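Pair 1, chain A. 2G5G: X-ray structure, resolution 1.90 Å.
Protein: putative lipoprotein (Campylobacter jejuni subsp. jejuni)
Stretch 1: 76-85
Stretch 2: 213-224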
# COMPACT_ATOMS: atom_id res chain seq x y z
N ILE A 76 41.35 10.31 -6.44
CA ILE A 76 40.09 10.85 -6.93
C ILE A 76 38.97 10.31 -6.03
O ILE A 76 38.86 9.08 -5.86
CB ILE A 76 39.87 10.46 -8.40
CG1 ILE A 76 40.95 11.12 -9.27
CG2 ILE A 76 38.46 10.86 -8.86
CD1 ILE A 76 41.04 10.57 -10.67
N ASN A 77 38.19 11.21 -5.42
CA ASN A 77 37.06 10.84 -4.56
C ASN A 77 36.05 10.01 -5.36
O ASN A 77 35.80 10.30 -6.52
CB ASN A 77 36.30 12.07 -4.04
CG ASN A 77 37.06 12.84 -2.98
OD1 ASN A 77 37.90 12.29 -2.29
ND2 ASN A 77 36.73 14.12 -2.84
N PHE A 78 35.47 9.00 -4.71
CA PHE A 78 34.47 8.16 -5.38
C PHE A 78 33.47 7.66 -4.37
O PHE A 78 33.83 6.91 -3.44
CB PHE A 78 35.16 6.97 -6.07
CG PHE A 78 34.21 6.01 -6.75
CD1 PHE A 78 34.29 4.64 -6.49
CD2 PHE A 78 33.28 6.48 -7.68
CE1 PHE A 78 33.44 3.75 -7.14
CE2 PHE A 78 32.42 5.57 -8.34
CZ PHE A 78 32.51 4.22 -8.08
N ASP A 79 32.20 8.05 -4.57
CA ASP A 79 31.12 7.71 -3.63
C ASP A 79 30.05 6.79 -4.22
O ASP A 79 30.00 6.66 -5.43
CB ASP A 79 30.47 8.97 -3.12
CG ASP A 79 31.45 9.85 -2.34
OD1 ASP A 79 32.36 9.29 -1.68
OD2 ASP A 79 31.33 11.08 -2.41
N VAL A 80 29.21 6.18 -3.37
CA VAL A 80 28.16 5.24 -3.80
C VAL A 80 26.79 5.63 -3.26
O VAL A 80 26.60 5.76 -2.06
CB VAL A 80 28.49 3.78 -3.42
CG1 VAL A 80 27.32 2.83 -3.81
CG2 VAL A 80 29.75 3.33 -4.11
N ALA A 81 25.86 5.88 -4.18
CA ALA A 81 24.49 6.22 -3.81
C ALA A 81 23.67 4.93 -3.88
O ALA A 81 23.92 4.07 -4.73
CB ALA A 81 23.92 7.29 -4.77
N LEU A 82 22.69 4.81 -3.00
CA LEU A 82 21.92 3.59 -2.87
C LEU A 82 20.44 3.88 -2.94
O LEU A 82 19.90 4.66 -2.13
CB LEU A 82 22.29 2.82 -1.58
CG LEU A 82 23.68 2.20 -1.44
CD1 LEU A 82 23.89 1.59 -0.05
CD2 LEU A 82 23.96 1.17 -2.52
N GLU A 83 19.75 3.26 -3.90
CA GLU A 83 18.28 3.29 -3.90
C GLU A 83 17.78 2.81 -2.53
O GLU A 83 16.69 3.21 -2.09
CB GLU A 83 17.72 2.35 -4.99
CG GLU A 83 16.16 2.22 -4.97
CD GLU A 83 15.61 1.12 -5.90
OE1 GLU A 83 16.39 0.42 -6.58
OE2 GLU A 83 14.39 0.95 -5.92
N MSE A 84 18.54 1.96 -1.84
CA MSE A 84 17.98 1.40 -0.58
C MSE A 84 18.02 2.29 0.64
O MSE A 84 17.44 1.94 1.67
CB MSE A 84 18.34 -0.07 -0.27
CG MSE A 84 19.61 -0.74 -0.78
SE MSE A 84 20.29 -0.56 -2.65
CE MSE A 84 18.71 -0.94 -3.76
N LEU A 85 18.64 3.46 0.52
CA LEU A 85 18.61 4.44 1.60
C LEU A 85 18.01 5.72 1.13
O LEU A 85 18.25 6.15 -0.02
CB LEU A 85 20.01 4.64 2.19
CG LEU A 85 20.56 3.42 2.91
CD1 LEU A 85 22.06 3.49 3.12
CD2 LEU A 85 19.83 3.24 4.25
N ASN A 213 31.43 14.74 -6.19
CA ASN A 213 32.42 13.69 -6.50
C ASN A 213 31.84 12.72 -7.53
O ASN A 213 30.64 12.62 -7.67
CB ASN A 213 32.79 12.89 -5.26
CG ASN A 213 33.43 13.75 -4.18
OD1 ASN A 213 34.23 14.63 -4.48
ND2 ASN A 213 33.07 13.49 -2.91
N LYS A 214 32.73 12.00 -8.22
CA LYS A 214 32.28 10.86 -9.03
C LYS A 214 31.44 9.93 -8.16
O LYS A 214 31.67 9.75 -6.94
CB LYS A 214 33.48 10.16 -9.68
CG LYS A 214 33.08 9.24 -10.85
CD LYS A 214 34.28 8.34 -11.36
CE LYS A 214 35.46 9.19 -11.87
NZ LYS A 214 35.10 10.03 -13.08
N VAL A 215 30.43 9.33 -8.78
CA VAL A 215 29.43 8.60 -7.99
C VAL A 215 28.89 7.43 -8.78
O VAL A 215 28.66 7.56 -10.01
CB VAL A 215 28.29 9.54 -7.46
CG1 VAL A 215 27.47 10.20 -8.62
CG2 VAL A 215 27.32 8.79 -6.46
N LEU A 216 28.73 6.30 -8.08
CA LEU A 216 28.00 5.15 -8.61
C LEU A 216 26.67 4.95 -7.84
O LEU A 216 26.65 4.93 -6.59
CB LEU A 216 28.86 3.88 -8.50
CG LEU A 216 28.19 2.58 -9.03
CD1 LEU A 216 29.16 1.67 -9.71
CD2 LEU A 216 27.54 1.89 -7.86
N LEU A 217 25.57 4.79 -8.60
CA LEU A 217 24.28 4.41 -8.04
C LEU A 217 24.04 2.91 -8.21
O LEU A 217 24.28 2.34 -9.30
CB LEU A 217 23.13 5.16 -8.70
CG LEU A 217 21.68 4.81 -8.27
CD1 LEU A 217 21.27 5.47 -6.94
CD2 LEU A 217 20.72 5.21 -9.36
N LEU A 218 23.58 2.27 -7.14
CA LEU A 218 22.99 0.94 -7.26
C LEU A 218 21.48 1.09 -7.08
O LEU A 218 21.01 1.67 -6.10
CB LEU A 218 23.56 -0.06 -6.23
CG LEU A 218 22.97 -1.47 -6.27
CD1 LEU A 218 23.44 -2.18 -7.54
CD2 LEU A 218 23.35 -2.27 -4.98
N ALA A 219 20.71 0.57 -8.04
CA ALA A 219 19.25 0.72 -8.04
C ALA A 219 18.67 -0.39 -8.93
O ALA A 219 19.39 -1.06 -9.63
CB ALA A 219 18.80 2.12 -8.58
N GLY A 220 17.37 -0.59 -8.86
CA GLY A 220 16.77 -1.64 -9.67
C GLY A 220 16.87 -1.25 -11.13
O GLY A 220 16.94 -0.06 -11.46
N SER A 221 16.87 -2.25 -11.99
CA SER A 221 16.92 -2.04 -13.43
C SER A 221 15.88 -1.07 -13.98
O SER A 221 16.19 -0.33 -14.92
CB SER A 221 16.87 -3.38 -14.16
OG SER A 221 18.12 -4.02 -13.94
N TYR A 222 14.64 -1.05 -13.45
CA TYR A 222 13.64 -0.11 -14.02
C TYR A 222 14.03 1.34 -13.76
O TYR A 222 13.71 2.23 -14.57
CB TYR A 222 12.21 -0.39 -13.55
CG TYR A 222 11.72 -1.79 -13.87
CD1 TYR A 222 12.09 -2.43 -15.05
CD2 TYR A 222 10.91 -2.48 -12.98
CE1 TYR A 222 11.64 -3.73 -15.35
CE2 TYR A 222 10.46 -3.77 -13.25
CZ TYR A 222 10.82 -4.39 -14.44
OH TYR A 222 10.39 -5.67 -14.71
N HIS A 223 14.75 1.55 -12.65
CA HIS A 223 15.27 2.86 -12.28
C HIS A 223 16.47 3.32 -13.11
O HIS A 223 16.62 4.49 -13.41
CB HIS A 223 15.64 2.84 -10.78
CG HIS A 223 14.45 2.73 -9.89
ND1 HIS A 223 13.52 3.73 -9.76
CD2 HIS A 223 14.04 1.72 -9.07
CE1 HIS A 223 12.58 3.35 -8.92
NE2 HIS A 223 12.87 2.14 -8.48
N THR A 224 17.33 2.40 -13.47
CA THR A 224 18.54 2.77 -14.19
C THR A 224 18.31 2.87 -15.70
O THR A 224 19.15 3.43 -16.43
CB THR A 224 19.69 1.85 -13.87
OG1 THR A 224 19.42 0.53 -14.35
CG2 THR A 224 19.98 1.84 -12.32
O HOH W 1 35.44 12.66 -7.87

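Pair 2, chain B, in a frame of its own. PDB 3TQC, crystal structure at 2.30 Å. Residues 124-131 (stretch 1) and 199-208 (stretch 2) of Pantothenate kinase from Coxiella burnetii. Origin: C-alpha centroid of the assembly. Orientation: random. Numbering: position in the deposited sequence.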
# COMPACT_ATOMS: atom_id res chain seq x y z
N ASN B 124 -5.21 -21.21 -11.55
CA ASN B 124 -3.90 -20.89 -12.09
C ASN B 124 -3.12 -20.02 -11.13
O ASN B 124 -3.42 -18.84 -10.97
CB ASN B 124 -4.02 -20.24 -13.46
CG ASN B 124 -4.57 -21.19 -14.49
OD1 ASN B 124 -4.27 -22.38 -14.46
ND2 ASN B 124 -5.40 -20.68 -15.41
N VAL B 125 -2.16 -20.63 -10.46
CA VAL B 125 -1.44 -19.93 -9.40
C VAL B 125 0.04 -20.03 -9.64
O VAL B 125 0.56 -21.12 -9.83
CB VAL B 125 -1.81 -20.50 -8.03
CG1 VAL B 125 -1.24 -19.62 -6.90
CG2 VAL B 125 -3.33 -20.59 -7.92
N GLU B 126 0.72 -18.88 -9.61
CA GLU B 126 2.17 -18.83 -9.85
C GLU B 126 2.92 -18.21 -8.71
O GLU B 126 2.40 -17.35 -8.02
CB GLU B 126 2.49 -18.03 -11.11
CG GLU B 126 1.89 -18.61 -12.34
CD GLU B 126 2.59 -19.86 -12.82
OE1 GLU B 126 3.36 -20.51 -12.07
OE2 GLU B 126 2.35 -20.22 -13.99
N VAL B 127 4.15 -18.66 -8.52
CA VAL B 127 5.00 -18.11 -7.49
C VAL B 127 6.16 -17.38 -8.14
O VAL B 127 6.84 -17.93 -9.03
CB VAL B 127 5.50 -19.20 -6.56
CG1 VAL B 127 6.62 -18.68 -5.63
CG2 VAL B 127 4.34 -19.74 -5.75
N ILE B 128 6.36 -16.13 -7.72
CA ILE B 128 7.53 -15.34 -8.11
C ILE B 128 8.39 -15.15 -6.87
O ILE B 128 7.93 -14.59 -5.89
CB ILE B 128 7.19 -13.92 -8.60
CG1 ILE B 128 6.29 -13.95 -9.82
CG2 ILE B 128 8.47 -13.15 -8.92
CD1 ILE B 128 6.77 -14.90 -10.81
N THR B 129 9.64 -15.62 -6.93
CA THR B 129 10.57 -15.34 -5.85
C THR B 129 11.35 -14.11 -6.25
O THR B 129 11.80 -13.98 -7.38
CB THR B 129 11.53 -16.53 -5.50
OG1 THR B 129 12.48 -16.09 -4.50
CG2 THR B 129 12.30 -17.01 -6.70
N THR B 130 11.50 -13.21 -5.30
CA THR B 130 12.23 -11.98 -5.52
C THR B 130 13.75 -12.23 -5.70
O THR B 130 14.44 -11.40 -6.27
CB THR B 130 11.89 -11.00 -4.38
OG1 THR B 130 10.79 -10.15 -4.80
CG2 THR B 130 13.03 -10.19 -4.03
N ASP B 131 14.24 -13.39 -5.22
CA ASP B 131 15.64 -13.81 -5.39
C ASP B 131 16.11 -13.64 -6.82
O ASP B 131 17.26 -13.28 -7.07
CB ASP B 131 15.82 -15.30 -5.04
CG ASP B 131 15.38 -15.66 -3.63
OD1 ASP B 131 15.33 -14.76 -2.76
OD2 ASP B 131 15.07 -16.86 -3.39
N ILE B 199 -3.66 -15.97 -9.81
CA ILE B 199 -2.96 -15.54 -8.61
C ILE B 199 -1.47 -15.63 -8.82
O ILE B 199 -0.96 -16.60 -9.41
CB ILE B 199 -3.35 -16.41 -7.40
CG1 ILE B 199 -4.87 -16.30 -7.12
CG2 ILE B 199 -2.50 -16.04 -6.18
CD1 ILE B 199 -5.38 -17.29 -6.05
N VAL B 200 -0.76 -14.59 -8.37
CA VAL B 200 0.67 -14.63 -8.30
C VAL B 200 1.03 -14.53 -6.84
O VAL B 200 0.56 -13.64 -6.13
CB VAL B 200 1.31 -13.44 -9.05
CG1 VAL B 200 2.82 -13.42 -8.83
CG2 VAL B 200 0.94 -13.50 -10.54
N ILE B 201 1.83 -15.47 -6.35
CA ILE B 201 2.33 -15.38 -5.00
C ILE B 201 3.73 -14.81 -5.15
O ILE B 201 4.58 -15.42 -5.77
CB ILE B 201 2.36 -16.75 -4.29
CG1 ILE B 201 0.93 -17.24 -4.03
CG2 ILE B 201 3.13 -16.66 -2.96
CD1 ILE B 201 0.85 -18.70 -3.65
N LEU B 202 3.95 -13.63 -4.58
CA LEU B 202 5.23 -12.95 -4.69
C LEU B 202 5.98 -13.09 -3.37
O LEU B 202 5.59 -12.49 -2.38
CB LEU B 202 5.01 -11.48 -5.04
CG LEU B 202 6.26 -10.62 -5.21
CD1 LEU B 202 7.14 -11.15 -6.34
CD2 LEU B 202 5.88 -9.16 -5.43
N GLU B 203 7.03 -13.90 -3.35
CA GLU B 203 7.80 -14.08 -2.12
C GLU B 203 9.17 -13.44 -2.25
O GLU B 203 9.79 -13.48 -3.30
CB GLU B 203 7.95 -15.55 -1.74
CG GLU B 203 8.44 -16.42 -2.86
CD GLU B 203 9.44 -17.47 -2.44
OE1 GLU B 203 10.48 -17.11 -1.85
OE2 GLU B 203 9.21 -18.66 -2.76
N GLY B 204 9.61 -12.83 -1.15
CA GLY B 204 10.98 -12.38 -1.03
C GLY B 204 11.18 -11.51 0.20
O GLY B 204 10.22 -10.97 0.75
N LEU B 205 12.43 -11.35 0.58
CA LEU B 205 12.83 -10.51 1.72
C LEU B 205 12.24 -9.09 1.67
O LEU B 205 11.87 -8.53 2.70
CB LEU B 205 14.37 -10.37 1.75
CG LEU B 205 15.22 -11.64 1.70
CD1 LEU B 205 16.71 -11.32 1.79
CD2 LEU B 205 14.82 -12.59 2.83
N ASN B 206 12.17 -8.52 0.47
CA ASN B 206 12.14 -7.07 0.30
C ASN B 206 10.81 -6.49 -0.16
O ASN B 206 10.77 -5.33 -0.55
CB ASN B 206 13.20 -6.66 -0.71
CG ASN B 206 13.04 -7.37 -2.07
OD1 ASN B 206 12.46 -8.44 -2.14
ND2 ASN B 206 13.57 -6.77 -3.13
N ILE B 207 9.75 -7.28 -0.14
CA ILE B 207 8.53 -6.88 -0.85
C ILE B 207 7.74 -5.79 -0.15
O ILE B 207 6.86 -5.19 -0.76
CB ILE B 207 7.60 -8.06 -1.12
CG1 ILE B 207 7.22 -8.76 0.19
CG2 ILE B 207 8.24 -8.99 -2.11
CD1 ILE B 207 5.92 -9.55 0.08
N LEU B 208 8.03 -5.56 1.13
CA LEU B 208 7.35 -4.56 1.93
C LEU B 208 8.16 -3.26 2.05
O LEU B 208 7.72 -2.30 2.68
CB LEU B 208 7.06 -5.13 3.31
CG LEU B 208 6.22 -6.39 3.27
CD1 LEU B 208 5.84 -6.88 4.65
CD2 LEU B 208 4.98 -6.15 2.43

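The sharpest difference between the two pairs lies at the matched positions Glu A83 in pair 1 and Thr B130 in pair 2. The long side chain of Glu A83, extended with chi1 and chi2 both t, reaches past the last rung of the ladder, and its OE1 accepts a hydrogen bond from Gly A220 N at 2.7 Å. Gly A220 is the N-cap residue of the helix that follows, so a carboxylate of the first stretch holds the backbone at the point where strand gives way to helix. Thr B130 is too short for such a reach and packs against the chain instead: its CB lies 3.7 Å from Gly B204 CA. Gly B204 matches Ala A219, and here the absence of a side chain matters, because a CB built on Gly B204 would point toward the first stretch and fall 2.2 Å from Thr B130 CB. Ala A219 can keep its methyl because it points sideways, with CB 3.6 Å from Glu A83 OE1.

Beneath this difference the backbones are nearly the same, superposing to 0.6 Å over 14 central residues. In each pair two parallel strands run side by side, their directions 25° apart in pair 1 and 22° in pair 2. The bonding follows the parallel pattern, in which alternate residues of one strand both donate to and accept from the other. Asp A79 N donates to Lys A214 O at 3.0 Å, and Leu A216 N returns a bond to Asp A79 O at 3.0 Å; at the matching positions Glu B126 N donates to Ile B199 O at 2.8 Å and Ile B201 N to Glu B126 O at 2.6 Å. The final rung is also shared: Glu A83 N bonds Leu A218 O at 3.0 Å, and Thr B130 N bonds Glu B203 O at 2.6 Å.

On the face carrying Val A80 and Val B127, these two valines nearly coincide, both with chi1 t, but their neighbours differ. Phe A78 spans the gap with a broad ring, its CZ 3.7 Å from Leu A216 CB. The smaller Val B125 meets two beta-branched residues, with its CG1 3.9 Å from Ile B199 CG2 and 4.0 Å from Ile B201 CD1. Further along this face, apolar Leu A82 and Leu A218 meet through CD2 and CB at 3.9 Å, where pair 2 places the polar Thr B129 and Glu B203.

On the other face, bulk is shared out differently. Ala A81 is small, yet its CB touches both Val A215 CG2 at 4.1 Å and Leu A217 CD1 at 3.9 Å. Ile B128 fills the matching place with two branches, CG1 3.6 Å from Val B200 CG1 and CG2 3.5 Å from Leu B202 CD1.

Two residues earlier on this same face both pairs have an acid, Asp A79 and Glu B126. Asp A79 OD2 accepts a hydrogen bond from Asn A213 ND2 at 3.0 Å. The end of the longer Glu B126 leads away from the second strand.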